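Local coordinates for protein alkylpurine DNA glycosylase AlkC (Pseudomonas fluorescens, PDB 5VHV) that excises alkylated purines from DNA as a base excision repair glycosylase, working without flipping the damaged nucleotide out of the duplex, at residues K6-V11 / G82-F87; L14-S19 / R78-F83. All coordinates share one frame; numbering follows the deposited sequence.

Interaction 1 of 2, residues K6-V11 / G82-F87; sequences KEIFNV and GFVSLF. With 9B4 ((2R,5R,13R,16R)-9-(hydroxymethyl)-9-{[(2R)-2-hydroxypropoxy]methyl}-5,13-dimethyl-4,7,11,14-tetraoxaheptadecane-2,16-diol), chain L; nucleotides of chain D.
F9 carries the largest share of this contact: its ring passes over V84 and meets F83 edge-first. In the all-helical, HEAT-like repeat portion of this DNA alkylation repair family enzyme, the short 3-10 turn leading to helix 11-24 is thereby packed on the turn leading to helix 87-95. CG of F9 stands anti to its carbonyl carbon (chi1 -76°), which brings CG round toward 82-87, and the far end of the ring comes nearer than CB. CZ of F9 lies 3.6 Å from V84 CA, touching the backbone itself. V84 CG2 sits over one ring face in a CH-pi contact, 4.3 Å from the F9 centroid and 18° off the normal, and V84 CG1 touches F9 CE1. The F83 side chain crosses that of F9 at about a right angle and brings its CE2 3.9 Å from F9 CE2, near the F9 ring plane. I8 works as a fork: its CG2 rests 3.8 Å from F83 CD2, while its CG1 branch meets V84 CG2 at 3.9 Å. An alanine at F9 would probably leave a gap between the 6-11 turn and the F83-V84 pair, with V84 CG2 losing its aromatic face and the F83 ring less restrained. The backbone oxygens of F9 and I8 are taken by hydrogen bonds from R49 NH1 and R13 NE. F83, G82 and L86 also line the pocket of the polyether 9B4; L86 CD1 lies 3.8 Å above the F83 plane, toward the rim. Beside this apolar patch the chain meets DNA, where K6 N donates to OP1 of DT7 of chain D (3.0 Å, 148°).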
loop_
_atom_site.group_PDB
_atom_site.type_symbol
_atom_site.label_atom_id
_atom_site.label_comp_id
_atom_site.label_asym_id
_atom_site.label_seq_id
_atom_site.Cartn_x
_atom_site.Cartn_y
_atom_site.Cartn_z
ATOM N N LYS A 6 7.131 17.142 -2.989
ATOM C CA LYS A 6 6.976 17.847 -4.259
ATOM C C LYS A 6 8.284 18.498 -4.714
ATOM O O LYS A 6 8.448 18.765 -5.908
ATOM C CB LYS A 6 5.871 18.894 -4.158
ATOM C CG LYS A 6 6.169 20.020 -3.158
ATOM C CD LYS A 6 4.898 20.810 -2.870
ATOM C CE LYS A 6 5.141 21.912 -1.858
ATOM N NZ LYS A 6 3.857 22.434 -1.320
ATOM N N GLU A 7 9.233 18.732 -3.799
ATOM C CA GLU A 7 10.490 19.348 -4.206
ATOM C C GLU A 7 11.369 18.395 -5.003
ATOM O O GLU A 7 12.381 18.824 -5.561
ATOM C CB GLU A 7 11.224 19.862 -2.977
ATOM C CG GLU A 7 10.414 20.890 -2.201
ATOM C CD GLU A 7 10.050 22.121 -3.018
ATOM O OE1 GLU A 7 8.949 22.671 -2.781
ATOM O OE2 GLU A 7 10.848 22.535 -3.893
ATOM N N ILE A 8 10.998 17.119 -5.093
ATOM C CA ILE A 8 11.691 16.229 -6.019
ATOM C C ILE A 8 11.538 16.749 -7.448
ATOM O O ILE A 8 12.437 16.586 -8.281
ATOM C CB ILE A 8 11.169 14.784 -5.861
ATOM C CG1 ILE A 8 12.152 13.778 -6.446
ATOM C CG2 ILE A 8 9.823 14.613 -6.524
ATOM C CD1 ILE A 8 13.314 13.506 -5.536
ATOM N N PHE A 9 10.416 17.398 -7.748
ATOM C CA PHE A 9 10.225 18.076 -9.034
ATOM C C PHE A 9 10.424 19.590 -8.879
ATOM O O PHE A 9 9.541 20.389 -9.193
ATOM C CB PHE A 9 8.837 17.776 -9.600
ATOM C CG PHE A 9 8.681 16.398 -10.201
ATOM C CD1 PHE A 9 9.086 16.153 -11.500
ATOM C CD2 PHE A 9 8.068 15.387 -9.501
ATOM C CE1 PHE A 9 8.921 14.917 -12.061
ATOM C CE2 PHE A 9 7.903 14.133 -10.064
ATOM C CZ PHE A 9 8.321 13.915 -11.351
ATOM N N ASN A 10 11.589 19.992 -8.379
ATOM C CA ASN A 10 11.908 21.409 -8.277
ATOM C C ASN A 10 12.531 21.890 -9.594
ATOM O O ASN A 10 12.668 21.134 -10.563
ATOM C CB ASN A 10 12.798 21.684 -7.058
ATOM C CG ASN A 10 14.138 20.969 -7.109
ATOM O OD1 ASN A 10 14.498 20.362 -8.110
ATOM N ND2 ASN A 10 14.875 21.025 -5.997
ATOM N N VAL A 11 12.883 23.175 -9.657
ATOM C CA VAL A 11 13.370 23.723 -10.925
ATOM C C VAL A 11 14.666 23.040 -11.325
ATOM O O VAL A 11 14.897 22.755 -12.505
ATOM C CB VAL A 11 13.533 25.252 -10.841
ATOM C CG1 VAL A 11 14.130 25.790 -12.128
ATOM C CG2 VAL A 11 12.190 25.906 -10.608
ATOM N N GLY A 82 14.010 7.334 -9.744
ATOM C CA GLY A 82 12.938 6.431 -10.129
ATOM C C GLY A 82 11.553 7.044 -9.962
ATOM O O GLY A 82 10.658 6.814 -10.776
ATOM N N PHE A 83 11.368 7.849 -8.917
ATOM C CA PHE A 83 10.095 8.539 -8.735
ATOM C C PHE A 83 9.870 9.565 -9.840
ATOM O O PHE A 83 8.773 9.651 -10.404
ATOM C CB PHE A 83 10.072 9.201 -7.359
ATOM C CG PHE A 83 8.759 9.818 -7.026
ATOM C CD1 PHE A 83 7.773 9.078 -6.406
ATOM C CD2 PHE A 83 8.489 11.128 -7.376
ATOM C CE1 PHE A 83 6.531 9.652 -6.119
ATOM C CE2 PHE A 83 7.261 11.701 -7.089
ATOM C CZ PHE A 83 6.285 10.956 -6.455
ATOM N N VAL A 84 10.902 10.334 -10.192
ATOM C CA VAL A 84 10.766 11.293 -11.287
ATOM C C VAL A 84 10.369 10.583 -12.577
ATOM O O VAL A 84 9.594 11.115 -13.382
ATOM C CB VAL A 84 12.065 12.098 -11.459
ATOM C CG1 VAL A 84 12.092 12.837 -12.807
ATOM C CG2 VAL A 84 12.198 13.092 -10.321
ATOM N N SER A 85 10.874 9.366 -12.786
ATOM C CA SER A 85 10.608 8.618 -14.006
ATOM C C SER A 85 9.142 8.237 -14.179
ATOM O O SER A 85 8.769 7.765 -15.261
ATOM C CB SER A 85 11.480 7.362 -14.036
ATOM O OG SER A 85 12.858 7.747 -13.967
ATOM N N LEU A 86 8.298 8.437 -13.167
ATOM C CA LEU A 86 6.858 8.234 -13.346
ATOM C C LEU A 86 6.272 9.051 -14.497
ATOM O O LEU A 86 5.221 8.667 -15.028
ATOM C CB LEU A 86 6.091 8.587 -12.066
ATOM C CG LEU A 86 6.301 7.694 -10.853
ATOM C CD1 LEU A 86 5.691 8.317 -9.592
ATOM C CD2 LEU A 86 5.736 6.324 -11.095
ATOM N N PHE A 87 6.901 10.160 -14.908
ATOM C CA PHE A 87 6.293 10.914 -16.000
ATOM C C PHE A 87 6.381 10.171 -17.325
ATOM O O PHE A 87 5.584 10.446 -18.227
ATOM C CB PHE A 87 6.877 12.329 -16.122
ATOM C CG PHE A 87 8.262 12.415 -16.736
ATOM C CD1 PHE A 87 8.436 12.334 -18.111
ATOM C CD2 PHE A 87 9.367 12.648 -15.938
ATOM C CE1 PHE A 87 9.704 12.426 -18.675
ATOM C CE2 PHE A 87 10.633 12.756 -16.480
ATOM C CZ PHE A 87 10.812 12.646 -17.864
HETATM C C01 9B4 L . 2.824 10.089 2.071
HETATM C C02 9B4 L . 3.505 8.846 1.498
HETATM C C03 9B4 L . 4.653 9.279 0.607
HETATM C C05 9B4 L . 6.242 8.578 -0.911
HETATM C C06 9B4 L . 7.317 7.523 -1.153
HETATM C C07 9B4 L . 6.683 6.193 -1.539
HETATM C C09 9B4 L . 5.294 5.137 -3.092
HETATM C C10 9B4 L . 5.202 4.993 -4.614
HETATM C C12 9B4 L . 6.538 4.923 -6.581
HETATM C C13 9B4 L . 7.926 4.500 -7.074
HETATM C C15 9B4 L . 8.120 4.941 -8.523
HETATM C C16 9B4 L . 4.433 6.199 -5.135
HETATM C C17 9B4 L . 8.159 7.261 0.105
HETATM C C23 9B4 L . 8.129 8.067 -2.333
HETATM C C25 9B4 L . 10.413 8.308 -2.379
HETATM C C26 9B4 L . 11.657 7.870 -3.138
HETATM C C27 9B4 L . 11.394 6.645 -4.021
HETATM C C34 9B4 L . 2.251 6.845 1.228
HETATM C C35 9B4 L . 2.329 5.796 0.130
HETATM C C37 9B4 L . 1.488 4.598 0.574
HETATM O O04 9B4 L . 5.292 8.163 0.031
HETATM O O08 9B4 L . 5.979 6.313 -2.738
HETATM O O11 9B4 L . 6.488 4.938 -5.177
HETATM O O14 9B4 L . 8.917 5.099 -6.287
HETATM O O18 9B4 L . 8.673 8.429 0.697
HETATM O O24 9B4 L . 9.338 7.405 -2.521
HETATM O O28 9B4 L . 12.015 8.963 -3.933
HETATM O O33 9B4 L . 2.627 8.094 0.717
HETATM O O36 9B4 L . 1.846 6.342 -1.070
ATOM P P DT D 7 4.136 16.705 0.091
ATOM O OP1 DT D 7 4.885 17.190 -1.072
ATOM O OP2 DT D 7 3.475 17.712 0.978
ATOM O "O5'" DT D 7 3.050 15.638 -0.256
ATOM C "C5'" DT D 7 3.366 14.630 -1.171
ATOM C "C4'" DT D 7 2.153 13.791 -1.471
ATOM O "O4'" DT D 7 1.771 13.058 -0.283
ATOM C "C3'" DT D 7 0.900 14.562 -1.916
ATOM O "O3'" DT D 7 0.685 14.297 -3.313
ATOM C "C2'" DT D 7 -0.227 14.022 -0.993
ATOM C "C1'" DT D 7 0.397 12.782 -0.355
ATOM N N1 DT D 7 -0.072 12.474 0.994
ATOM C C2 DT D 7 -0.588 11.224 1.264
ATOM O O2 DT D 7 -0.696 10.337 0.422
ATOM N N3 DT D 7 -0.939 11.017 2.573
ATOM C C4 DT D 7 -0.859 11.922 3.604
ATOM O O4 DT D 7 -1.232 11.650 4.740
ATOM C C5 DT D 7 -0.305 13.212 3.258
ATOM C C7 DT D 7 -0.162 14.275 4.303
ATOM C C6 DT D 7 0.061 13.425 1.982
#

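Interaction 2 of 2, residues L14-S19 / R78-F83; sequences LQHIAS and RLNSGF
H16 and N80 meet tip to tip, with the N80 carboxamide stacked on the imidazole: the two planes are 8° apart and ND2 of N80 lies 3.3 Å above the ring, over its centre. CG of N80 stands between its backbone N and carbonyl carbon (chi1 61°), which puts CG over the H16 ring, 3.3 Å from NE2; the turn about the next bond lays the amide nearly flat on it. Although N80 ND2 is also close to H16 NE2, the angle is too poor for a hydrogen bond; instead the backbone N of N80 donates to H16 NE2, weakly, at 3.4 Å and 149°. At the ring edge, R78 O approaches H16 CE1 (3.7 Å) and L79 CA lies near NE2. The pairing ties helix 11-24 to the loop between helices 65-75 and 87-95 in the HEAT-like helical repeat region. Deeper in, I17 CG1 touches L79 CD2 at 4.4 Å, a loose apolar contact. In the next shell, R13 NH1 bonds to N80 OD1 and anchors the amide from its oxygen end, and R78 NE forms a salt bridge with OE1 of E20, a residue of the same helix 11-24.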
loop_
_atom_site.group_PDB
_atom_site.type_symbol
_atom_site.label_atom_id
_atom_site.label_comp_id
_atom_site.label_asym_id
_atom_site.label_seq_id
_atom_site.Cartn_x
_atom_site.Cartn_y
_atom_site.Cartn_z
ATOM N N LEU A 14 13.804 19.960 -13.120
ATOM C CA LEU A 14 13.315 20.241 -14.466
ATOM C C LEU A 14 14.473 20.584 -15.393
ATOM O O LEU A 14 14.488 20.176 -16.558
ATOM C CB LEU A 14 12.290 21.374 -14.446
ATOM C CG LEU A 14 11.043 21.175 -13.581
ATOM C CD1 LEU A 14 10.235 22.483 -13.496
ATOM C CD2 LEU A 14 10.191 20.030 -14.132
ATOM N N GLN A 15 15.464 21.319 -14.886
ATOM C CA GLN A 15 16.640 21.627 -15.697
ATOM C C GLN A 15 17.410 20.363 -16.044
ATOM O O GLN A 15 17.918 20.228 -17.163
ATOM C CB GLN A 15 17.525 22.636 -14.967
ATOM C CG GLN A 15 16.873 24.002 -14.867
ATOM C CD GLN A 15 17.578 24.940 -13.915
ATOM O OE1 GLN A 15 18.455 24.537 -13.142
ATOM N NE2 GLN A 15 17.188 26.206 -13.960
ATOM N N HIS A 16 17.502 19.420 -15.099
ATOM C CA HIS A 16 18.156 18.142 -15.378
ATOM C C HIS A 16 17.412 17.373 -16.464
ATOM O O HIS A 16 18.034 16.842 -17.397
ATOM C CB HIS A 16 18.256 17.332 -14.076
ATOM C CG HIS A 16 18.351 15.839 -14.248
ATOM N ND1 HIS A 16 19.509 15.196 -14.640
ATOM C CD2 HIS A 16 17.450 14.857 -13.988
ATOM C CE1 HIS A 16 19.301 13.889 -14.659
ATOM N NE2 HIS A 16 18.059 13.657 -14.267
ATOM N N ILE A 17 16.081 17.329 -16.379
ATOM C CA ILE A 17 15.285 16.652 -17.397
ATOM C C ILE A 17 15.530 17.291 -18.760
ATOM O O ILE A 17 15.714 16.600 -19.772
ATOM C CB ILE A 17 13.789 16.678 -17.019
ATOM C CG1 ILE A 17 13.524 15.847 -15.748
ATOM C CG2 ILE A 17 12.923 16.101 -18.155
ATOM C CD1 ILE A 17 12.155 16.066 -15.130
ATOM N N ALA A 18 15.505 18.621 -18.814
ATOM C CA ALA A 18 15.726 19.306 -20.084
ATOM C C ALA A 18 17.118 19.015 -20.642
ATOM O O ALA A 18 17.281 18.820 -21.850
ATOM C CB ALA A 18 15.536 20.817 -19.914
ATOM N N SER A 19 18.141 19.006 -19.783
ATOM C CA SER A 19 19.495 18.745 -20.262
ATOM C C SER A 19 19.624 17.334 -20.819
ATOM O O SER A 19 20.272 17.118 -21.855
ATOM C CB SER A 19 20.505 18.964 -19.132
ATOM O OG SER A 19 20.427 20.292 -18.649
ATOM N N ARG A 78 18.903 7.798 -18.398
ATOM C CA ARG A 78 19.636 9.010 -18.061
ATOM C C ARG A 78 19.061 9.751 -16.862
ATOM O O ARG A 78 19.732 10.653 -16.338
ATOM C CB ARG A 78 19.660 9.960 -19.265
ATOM C CG ARG A 78 20.087 9.288 -20.564
ATOM C CD ARG A 78 20.193 10.289 -21.707
ATOM N NE ARG A 78 21.266 11.235 -21.465
ATOM C CZ ARG A 78 22.471 11.185 -22.024
ATOM N NH1 ARG A 78 22.784 10.245 -22.904
ATOM N NH2 ARG A 78 23.374 12.091 -21.696
ATOM N N LEU A 79 17.848 9.404 -16.429
ATOM C CA LEU A 79 17.208 10.086 -15.308
ATOM C C LEU A 79 17.782 9.597 -13.985
ATOM O O LEU A 79 18.052 8.406 -13.815
ATOM C CB LEU A 79 15.699 9.864 -15.332
ATOM C CG LEU A 79 14.986 10.392 -16.588
ATOM C CD1 LEU A 79 13.493 10.125 -16.505
ATOM C CD2 LEU A 79 15.230 11.867 -16.766
ATOM N N ASN A 80 17.969 10.535 -13.054
ATOM C CA ASN A 80 18.618 10.262 -11.773
ATOM C C ASN A 80 17.651 9.910 -10.646
ATOM O O ASN A 80 18.078 9.861 -9.489
ATOM C CB ASN A 80 19.485 11.455 -11.354
ATOM C CG ASN A 80 18.701 12.750 -11.154
ATOM O OD1 ASN A 80 17.485 12.752 -10.927
ATOM N ND2 ASN A 80 19.415 13.874 -11.237
ATOM N N SER A 81 16.382 9.634 -10.953
ATOM C CA SER A 81 15.372 9.332 -9.937
ATOM C C SER A 81 14.298 8.404 -10.486
ATOM O O SER A 81 13.714 8.678 -11.537
ATOM C CB SER A 81 14.721 10.620 -9.432
ATOM O OG SER A 81 13.520 10.317 -8.730
ATOM N N GLY A 82 14.010 7.334 -9.744
ATOM C CA GLY A 82 12.938 6.431 -10.129
ATOM C C GLY A 82 11.553 7.044 -9.962
ATOM O O GLY A 82 10.658 6.814 -10.776
ATOM N N PHE A 83 11.368 7.849 -8.917
ATOM C CA PHE A 83 10.095 8.539 -8.735
ATOM C C PHE A 83 9.870 9.565 -9.840
ATOM O O PHE A 83 8.773 9.651 -10.404
ATOM C CB PHE A 83 10.072 9.201 -7.359
ATOM C CG PHE A 83 8.759 9.818 -7.026
ATOM C CD1 PHE A 83 7.773 9.078 -6.406
ATOM C CD2 PHE A 83 8.489 11.128 -7.376
ATOM C CE1 PHE A 83 6.531 9.652 -6.119
ATOM C CE2 PHE A 83 7.261 11.701 -7.089
ATOM C CZ PHE A 83 6.285 10.956 -6.455
#

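Overall arrangement
Both interactions join the N-terminal region to the loop between helices 65-75 and 87-95, and they overlap at G82 and F83; their centres lie about 8 Å apart. Interaction 1 is the buried one, built from aromatic and branched apolar groups, and it faces the bound polyether and the DNA backbone. Interaction 2 lies nearer the surface, on helix 11-24 itself, and relies on a polar stack with one weak bond. They join physically where F87 CE2 lies 3.9 Å from I17 CD1 and where S85 OG packs on L79 CD1. R13 serves both, through I8 O in the first and N80 OD1 in the second.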